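Local coordinates for ferric vibriobactin ABC transporter, periplasmic ferric vibriobactin-binding protein (Vibrio cholerae, PDB 3R5T) that binds the iron-loaded siderophore ferric vibriobactin in the periplasm, probably delivering it to an ABC transporter for import into the cell, at residues Q22-T34 with A42-F56. Residues are numbered along the deposited sequence; the frame is centred on the assembly and turned at random.
Sequences QPKRILSTAVTVT and APVIASAATTQSTFF. With VBN ((4S,5R)-N-{3-[(2,3-dihydroxybenzoyl)amino]propyl}-2-(2,3-dihydroxyphenyl)-N-[3-({[(4S,5R)-2-(2,3-dihydroxyphenyl)-5-met hyl-4,5-dihydro-1,3-oxazol-4-yl]carbonyl}amino)propyl]-5-methyl-4,5-dihydro-1,3-oxazole-4-carboxamide), chain B.
Ile26 and Ser28 each make two backbone hydrogen bonds to strand 44-49 and the residue before it, pairing the strands in parallel. Ile26 N binds Pro43 O, and Ile26 O takes Ile45 N at 2.8 Å. Ser28 repeats the pattern with Ala46 O and Ala48 N. Beyond strand 26-28, one water accepts from Val31 N and donates to Ala49 O, the last residue of the other strand.

Hydroxyls form a second, buried network. Thr34 OG1 lies 2.6 Å from Ser47 OG and is hydrogen-bonded to Ser28 OG. Ser47 OG donates to a lone pair of Ala48 O, in the carbonyl plane.

Side-chain packing completes the interface. Ile26 CD1 reaches the Pro43 ring, 3.6 Å from CD. Ile45 CG1 sits over the centre of one face of the Arg25 guanidinium, while Arg25 NH2 hydrogen-bonds to Glu85 O. With Val31 CG1 between the backbone N and the carbonyl carbon (chi1 66°), CG2 is left anti to N and lies over one face of the Phe56 ring, toward its rim. Thr32 CA meets that ring in plane at its edge.

Val31, Thr32, Gln52 and Phe56 belong to the vibriobactin pocket, where Gln52 NE2 donates to ligand OAD at 2.9 Å. The two strands and connecting helix 31-39 form a parallel beta-alpha-beta unit; strand 89-93 flanks strand 26-28, and strand 69-73 flanks strand 44-49.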
loop_
_atom_site.group_PDB
_atom_site.type_symbol
_atom_site.label_atom_id
_atom_site.label_comp_id
_atom_site.label_asym_id
_atom_site.label_seq_id
_atom_site.Cartn_x
_atom_site.Cartn_y
_atom_site.Cartn_z
ATOM N N GLN A 22 -1.696 -13.849 -22.929
ATOM C CA GLN A 22 -1.884 -13.833 -21.473
ATOM C C GLN A 22 -0.552 -14.042 -20.766
ATOM O O GLN A 22 0.113 -15.050 -20.962
ATOM C CB GLN A 22 -2.864 -14.904 -20.997
ATOM C CG GLN A 22 -3.157 -14.836 -19.501
ATOM C CD GLN A 22 -4.313 -15.728 -19.076
ATOM O OE1 GLN A 22 -4.642 -16.696 -19.765
ATOM N NE2 GLN A 22 -4.931 -15.413 -17.938
ATOM N N PRO A 23 -0.164 -13.091 -19.918
ATOM C CA PRO A 23 1.103 -13.236 -19.203
ATOM C C PRO A 23 1.161 -14.478 -18.315
ATOM O O PRO A 23 0.237 -14.758 -17.544
ATOM C CB PRO A 23 1.152 -11.975 -18.339
ATOM C CG PRO A 23 0.376 -10.971 -19.120
ATOM C CD PRO A 23 -0.753 -11.751 -19.746
ATOM N N LYS A 24 2.263 -15.214 -18.427
ATOM C CA LYS A 24 2.494 -16.368 -17.567
ATOM C C LYS A 24 3.800 -16.249 -16.754
ATOM O O LYS A 24 4.060 -17.055 -15.858
ATOM C CB LYS A 24 2.505 -17.651 -18.410
ATOM C CG LYS A 24 1.178 -17.907 -19.140
ATOM C CD LYS A 24 0.049 -18.127 -18.137
ATOM C CE LYS A 24 -1.350 -18.061 -18.777
ATOM N NZ LYS A 24 -1.538 -19.050 -19.872
ATOM N N ARG A 25 4.618 -15.243 -17.056
ATOM C CA ARG A 25 5.903 -15.081 -16.378
ATOM C C ARG A 25 6.082 -13.609 -16.089
ATOM O O ARG A 25 6.748 -12.897 -16.840
ATOM C CB ARG A 25 7.072 -15.595 -17.242
ATOM C CG ARG A 25 7.011 -17.079 -17.574
ATOM C CD ARG A 25 7.870 -17.914 -16.627
ATOM N NE ARG A 25 9.265 -17.466 -16.530
ATOM C CZ ARG A 25 10.053 -17.763 -15.502
ATOM N NH1 ARG A 25 9.585 -18.521 -14.522
ATOM N NH2 ARG A 25 11.307 -17.319 -15.454
ATOM N N ILE A 26 5.460 -13.148 -15.011
ATOM C CA ILE A 26 5.412 -11.718 -14.719
ATOM C C ILE A 26 6.579 -11.305 -13.820
ATOM O O ILE A 26 6.837 -11.949 -12.811
ATOM C CB ILE A 26 4.090 -11.338 -14.014
ATOM C CG1 ILE A 26 2.874 -11.767 -14.848
ATOM C CG2 ILE A 26 4.060 -9.851 -13.708
ATOM C CD1 ILE A 26 1.576 -11.853 -14.058
ATOM N N LEU A 27 7.252 -10.222 -14.196
ATOM C CA LEU A 27 8.380 -9.685 -13.427
ATOM C C LEU A 27 7.998 -8.317 -12.878
ATOM O O LEU A 27 7.653 -7.407 -13.635
ATOM C CB LEU A 27 9.637 -9.569 -14.312
ATOM C CG LEU A 27 10.933 -9.217 -13.578
ATOM C CD1 LEU A 27 12.119 -9.897 -14.221
ATOM C CD2 LEU A 27 11.101 -7.723 -13.536
ATOM N N SER A 28 8.052 -8.172 -11.558
ATOM C CA SER A 28 7.716 -6.890 -10.963
ATOM C C SER A 28 8.953 -6.082 -10.639
ATOM O O SER A 28 9.879 -6.587 -9.979
ATOM C CB SER A 28 6.907 -7.078 -9.685
ATOM O OG SER A 28 6.707 -5.817 -9.074
ATOM N N THR A 29 8.989 -4.843 -11.125
ATOM C CA THR A 29 10.098 -3.944 -10.797
ATOM C C THR A 29 9.814 -3.044 -9.601
ATOM O O THR A 29 10.657 -2.210 -9.251
ATOM C CB THR A 29 10.514 -3.036 -11.988
ATOM O OG1 THR A 29 9.490 -2.062 -12.253
ATOM C CG2 THR A 29 10.755 -3.870 -13.248
ATOM N N ALA A 30 8.629 -3.214 -9.004
ATOM C CA ALA A 30 8.192 -2.371 -7.880
ATOM C C ALA A 30 7.708 -3.238 -6.722
ATOM O O ALA A 30 6.640 -3.866 -6.802
ATOM C CB ALA A 30 7.071 -1.373 -8.311
ATOM N N VAL A 31 8.483 -3.267 -5.648
ATOM C CA VAL A 31 8.150 -4.090 -4.496
ATOM C C VAL A 31 6.723 -3.804 -3.982
ATOM O O VAL A 31 6.025 -4.720 -3.548
ATOM C CB VAL A 31 9.238 -3.929 -3.389
ATOM C CG1 VAL A 31 9.235 -2.496 -2.821
ATOM C CG2 VAL A 31 9.068 -4.975 -2.279
ATOM N N THR A 32 6.278 -2.555 -4.062
ATOM C CA THR A 32 4.901 -2.244 -3.640
ATOM C C THR A 32 3.871 -3.039 -4.429
ATOM O O THR A 32 2.911 -3.530 -3.865
ATOM C CB THR A 32 4.559 -0.748 -3.776
ATOM O OG1 THR A 32 5.450 0.004 -2.959
ATOM C CG2 THR A 32 3.128 -0.473 -3.313
ATOM N N VAL A 33 4.078 -3.183 -5.732
ATOM C CA VAL A 33 3.052 -3.795 -6.561
ATOM C C VAL A 33 3.025 -5.300 -6.366
ATOM O O VAL A 33 2.000 -5.941 -6.591
ATOM C CB VAL A 33 3.306 -3.468 -8.016
ATOM C CG1 VAL A 33 2.349 -4.233 -8.922
ATOM C CG2 VAL A 33 3.164 -1.967 -8.219
ATOM N N THR A 34 4.151 -5.870 -5.941
ATOM C CA THR A 34 4.246 -7.331 -5.829
ATOM C C THR A 34 3.215 -7.939 -4.864
ATOM O O THR A 34 2.664 -9.017 -5.115
ATOM C CB THR A 34 5.684 -7.714 -5.482
ATOM O OG1 THR A 34 6.517 -7.253 -6.543
ATOM C CG2 THR A 34 5.846 -9.214 -5.340
ATOM N N ALA A 42 -1.454 -13.891 -9.291
ATOM C CA ALA A 42 -0.839 -13.726 -10.602
ATOM C C ALA A 42 0.517 -14.437 -10.607
ATOM O O ALA A 42 1.181 -14.536 -9.574
ATOM C CB ALA A 42 -0.659 -12.255 -10.936
ATOM N N PRO A 43 0.915 -14.945 -11.770
ATOM C CA PRO A 43 2.166 -15.704 -11.875
ATOM C C PRO A 43 3.378 -14.789 -11.906
ATOM O O PRO A 43 4.096 -14.688 -12.909
ATOM C CB PRO A 43 2.005 -16.455 -13.193
ATOM C CG PRO A 43 1.041 -15.606 -13.996
ATOM C CD PRO A 43 0.111 -15.005 -13.007
ATOM N N VAL A 44 3.587 -14.095 -10.790
ATOM C CA VAL A 44 4.763 -13.253 -10.631
ATOM C C VAL A 44 5.939 -14.144 -10.252
ATOM O O VAL A 44 5.886 -14.910 -9.289
ATOM C CB VAL A 44 4.549 -12.069 -9.627
ATOM C CG1 VAL A 44 4.020 -12.566 -8.280
ATOM C CG2 VAL A 44 5.846 -11.262 -9.484
ATOM N N ILE A 45 6.978 -14.077 -11.058
ATOM C CA ILE A 45 8.066 -15.036 -10.908
ATOM C C ILE A 45 9.352 -14.409 -10.357
ATOM O O ILE A 45 10.298 -15.118 -10.018
ATOM C CB ILE A 45 8.281 -15.876 -12.212
ATOM C CG1 ILE A 45 8.434 -14.967 -13.430
ATOM C CG2 ILE A 45 7.104 -16.817 -12.424
ATOM C CD1 ILE A 45 9.766 -14.254 -13.526
ATOM N N ALA A 46 9.346 -13.086 -10.209
ATOM C CA ALA A 46 10.515 -12.369 -9.721
ATOM C C ALA A 46 10.079 -10.965 -9.359
ATOM O O ALA A 46 9.154 -10.426 -9.964
ATOM C CB ALA A 46 11.624 -12.338 -10.786
ATOM N N SER A 47 10.712 -10.390 -8.347
ATOM C CA SER A 47 10.373 -9.040 -7.916
ATOM C C SER A 47 11.591 -8.306 -7.398
ATOM O O SER A 47 12.385 -8.865 -6.636
ATOM C CB SER A 47 9.308 -9.079 -6.813
ATOM O OG SER A 47 9.084 -7.784 -6.283
ATOM N N ALA A 48 11.719 -7.045 -7.802
ATOM C CA ALA A 48 12.653 -6.147 -7.139
ATOM C C ALA A 48 12.245 -5.932 -5.681
ATOM O O ALA A 48 11.138 -6.293 -5.257
ATOM C CB ALA A 48 12.758 -4.807 -7.895
ATOM N N ALA A 49 13.148 -5.343 -4.905
ATOM C CA ALA A 49 12.970 -5.228 -3.463
ATOM C C ALA A 49 12.981 -3.775 -2.986
ATOM O O ALA A 49 13.122 -2.836 -3.781
ATOM C CB ALA A 49 14.074 -6.034 -2.731
ATOM N N THR A 50 12.844 -3.573 -1.684
ATOM C CA THR A 50 13.058 -2.227 -1.116
ATOM C C THR A 50 14.508 -1.765 -1.332
ATOM O O THR A 50 15.332 -2.537 -1.802
ATOM C CB THR A 50 12.795 -2.225 0.384
ATOM O OG1 THR A 50 13.759 -3.087 1.011
ATOM C CG2 THR A 50 11.381 -2.723 0.682
ATOM N N THR A 51 14.816 -0.512 -0.988
ATOM C CA THR A 51 16.195 -0.019 -1.115
ATOM C C THR A 51 17.131 -0.831 -0.215
ATOM O O THR A 51 18.340 -0.930 -0.479
ATOM C CB THR A 51 16.321 1.484 -0.765
ATOM O OG1 THR A 51 15.970 1.687 0.605
ATOM C CG2 THR A 51 15.418 2.330 -1.639
ATOM N N GLN A 52 16.560 -1.415 0.838
ATOM C CA GLN A 52 17.293 -2.259 1.785
ATOM C C GLN A 52 17.327 -3.751 1.408
ATOM O O GLN A 52 17.674 -4.604 2.223
ATOM C CB GLN A 52 16.721 -2.087 3.195
ATOM C CG GLN A 52 16.712 -0.639 3.705
ATOM C CD GLN A 52 15.479 0.136 3.272
ATOM O OE1 GLN A 52 14.450 -0.448 2.898
ATOM N NE2 GLN A 52 15.571 1.465 3.318
ATOM N N SER A 53 16.955 -4.056 0.175
ATOM C CA SER A 53 17.011 -5.425 -0.326
ATOM C C SER A 53 16.075 -6.395 0.383
ATOM O O SER A 53 16.389 -7.574 0.510
ATOM C CB SER A 53 18.451 -5.939 -0.293
ATOM O OG SER A 53 19.252 -5.145 -1.148
ATOM N N THR A 54 14.891 -5.919 0.778
ATOM C CA THR A 54 13.930 -6.788 1.430
ATOM C C THR A 54 12.606 -6.829 0.675
ATOM O O THR A 54 12.275 -5.903 -0.069
ATOM C CB THR A 54 13.641 -6.344 2.870
ATOM O OG1 THR A 54 13.096 -5.017 2.872
ATOM C CG2 THR A 54 14.934 -6.376 3.706
ATOM N N PHE A 55 11.892 -7.931 0.868
ATOM C CA PHE A 55 10.475 -8.036 0.525
ATOM C C PHE A 55 9.655 -7.550 1.724
ATOM O O PHE A 55 10.062 -7.706 2.873
ATOM C CB PHE A 55 10.101 -9.497 0.256
ATOM C CG PHE A 55 10.513 -10.028 -1.103
ATOM C CD1 PHE A 55 10.821 -9.181 -2.160
ATOM C CD2 PHE A 55 10.529 -11.394 -1.325
ATOM C CE1 PHE A 55 11.157 -9.716 -3.408
ATOM C CE2 PHE A 55 10.861 -11.926 -2.563
ATOM C CZ PHE A 55 11.171 -11.080 -3.604
ATOM N N PHE A 56 8.466 -7.002 1.483
ATOM C CA PHE A 56 7.612 -6.601 2.612
ATOM C C PHE A 56 7.210 -7.809 3.435
ATOM O O PHE A 56 6.816 -8.844 2.879
ATOM C CB PHE A 56 6.368 -5.818 2.165
ATOM C CG PHE A 56 6.664 -4.447 1.622
ATOM C CD1 PHE A 56 7.508 -3.576 2.304
ATOM C CD2 PHE A 56 6.104 -4.024 0.431
ATOM C CE1 PHE A 56 7.770 -2.307 1.798
ATOM C CE2 PHE A 56 6.352 -2.751 -0.073
ATOM C CZ PHE A 56 7.202 -1.905 0.601
HETATM C C VBN B . 11.604 7.889 2.102
HETATM N N VBN B . 10.727 6.961 -0.087
HETATM O O VBN B . 11.147 8.965 1.902
HETATM C CA VBN B . 11.686 6.843 0.998
HETATM C CB VBN B . 13.047 6.851 0.206
HETATM C CAB VBN B . 10.248 -0.317 4.345
HETATM O OAC VBN B . 7.513 8.986 5.653
HETATM O OAD VBN B . 13.145 2.964 2.992
HETATM O OAF VBN B . 6.599 6.222 0.385
HETATM O OAG VBN B . 7.185 8.907 -3.418
HETATM O OAH VBN B . 8.529 5.021 -1.636
HETATM O OAI VBN B . 8.494 7.196 1.980
HETATM O OAJ VBN B . 8.507 7.837 -1.295
HETATM O OAK VBN B . 9.490 4.454 0.840
HETATM C CAL VBN B . 4.469 7.592 3.138
HETATM C CAM VBN B . 10.749 9.230 -4.458
HETATM C CAN VBN B . 9.001 1.341 -1.856
HETATM C CAO VBN B . 4.829 6.951 1.904
HETATM C CAP VBN B . 9.327 9.303 -4.500
HETATM C CAQ VBN B . 8.628 2.672 -2.238
HETATM C CAR VBN B . 5.487 8.128 4.009
HETATM C CAS VBN B . 11.405 8.698 -3.338
HETATM C CAT VBN B . 9.564 1.086 -0.580
HETATM C CAU VBN B . 11.362 8.897 5.341
HETATM C CAV VBN B . 13.294 6.002 5.052
HETATM C CAW VBN B . 10.122 9.660 4.846
HETATM C CAX VBN B . 13.697 4.537 5.340
HETATM C CAY VBN B . 12.473 8.698 4.308
HETATM C CAZ VBN B . 12.909 6.291 3.591
HETATM N NBB VBN B . 9.159 8.903 4.050
HETATM N NBC VBN B . 12.558 3.640 5.161
HETATM N NBD VBN B . 10.161 2.770 2.726
HETATM O OBF VBN B . 10.633 0.586 2.019
HETATM C CBG VBN B . 7.837 8.643 4.570
HETATM C CBH VBN B . 12.370 2.910 3.903
HETATM C CBJ VBN B . 11.354 7.848 -1.032
HETATM C CBK VBN B . 6.205 6.847 1.547
HETATM C CBL VBN B . 8.566 8.846 -3.408
HETATM C CBM VBN B . 8.828 3.705 -1.326
HETATM C CBN VBN B . 7.171 7.358 2.364
HETATM C CBO VBN B . 9.204 8.344 -2.349
HETATM C CBP VBN B . 9.373 3.453 -0.096
HETATM C CBQ VBN B . 6.792 8.023 3.650
HETATM C CBR VBN B . 10.671 8.243 -2.318
HETATM C CBS VBN B . 9.734 2.088 0.301
HETATM C CBU VBN B . 11.045 0.619 3.453
HETATM C CBW VBN B . 10.430 1.906 1.620
HETATM C CBX VBN B . 11.030 2.198 3.764
HETATM N NBY VBN B . 12.283 7.597 3.359
HETATM O OG1 VBN B . 12.757 7.700 -0.988
HETATM C CG2 VBN B . 13.767 5.528 -0.008
HETATM O O HOH W 1 11.398 -2.280 -5.937
#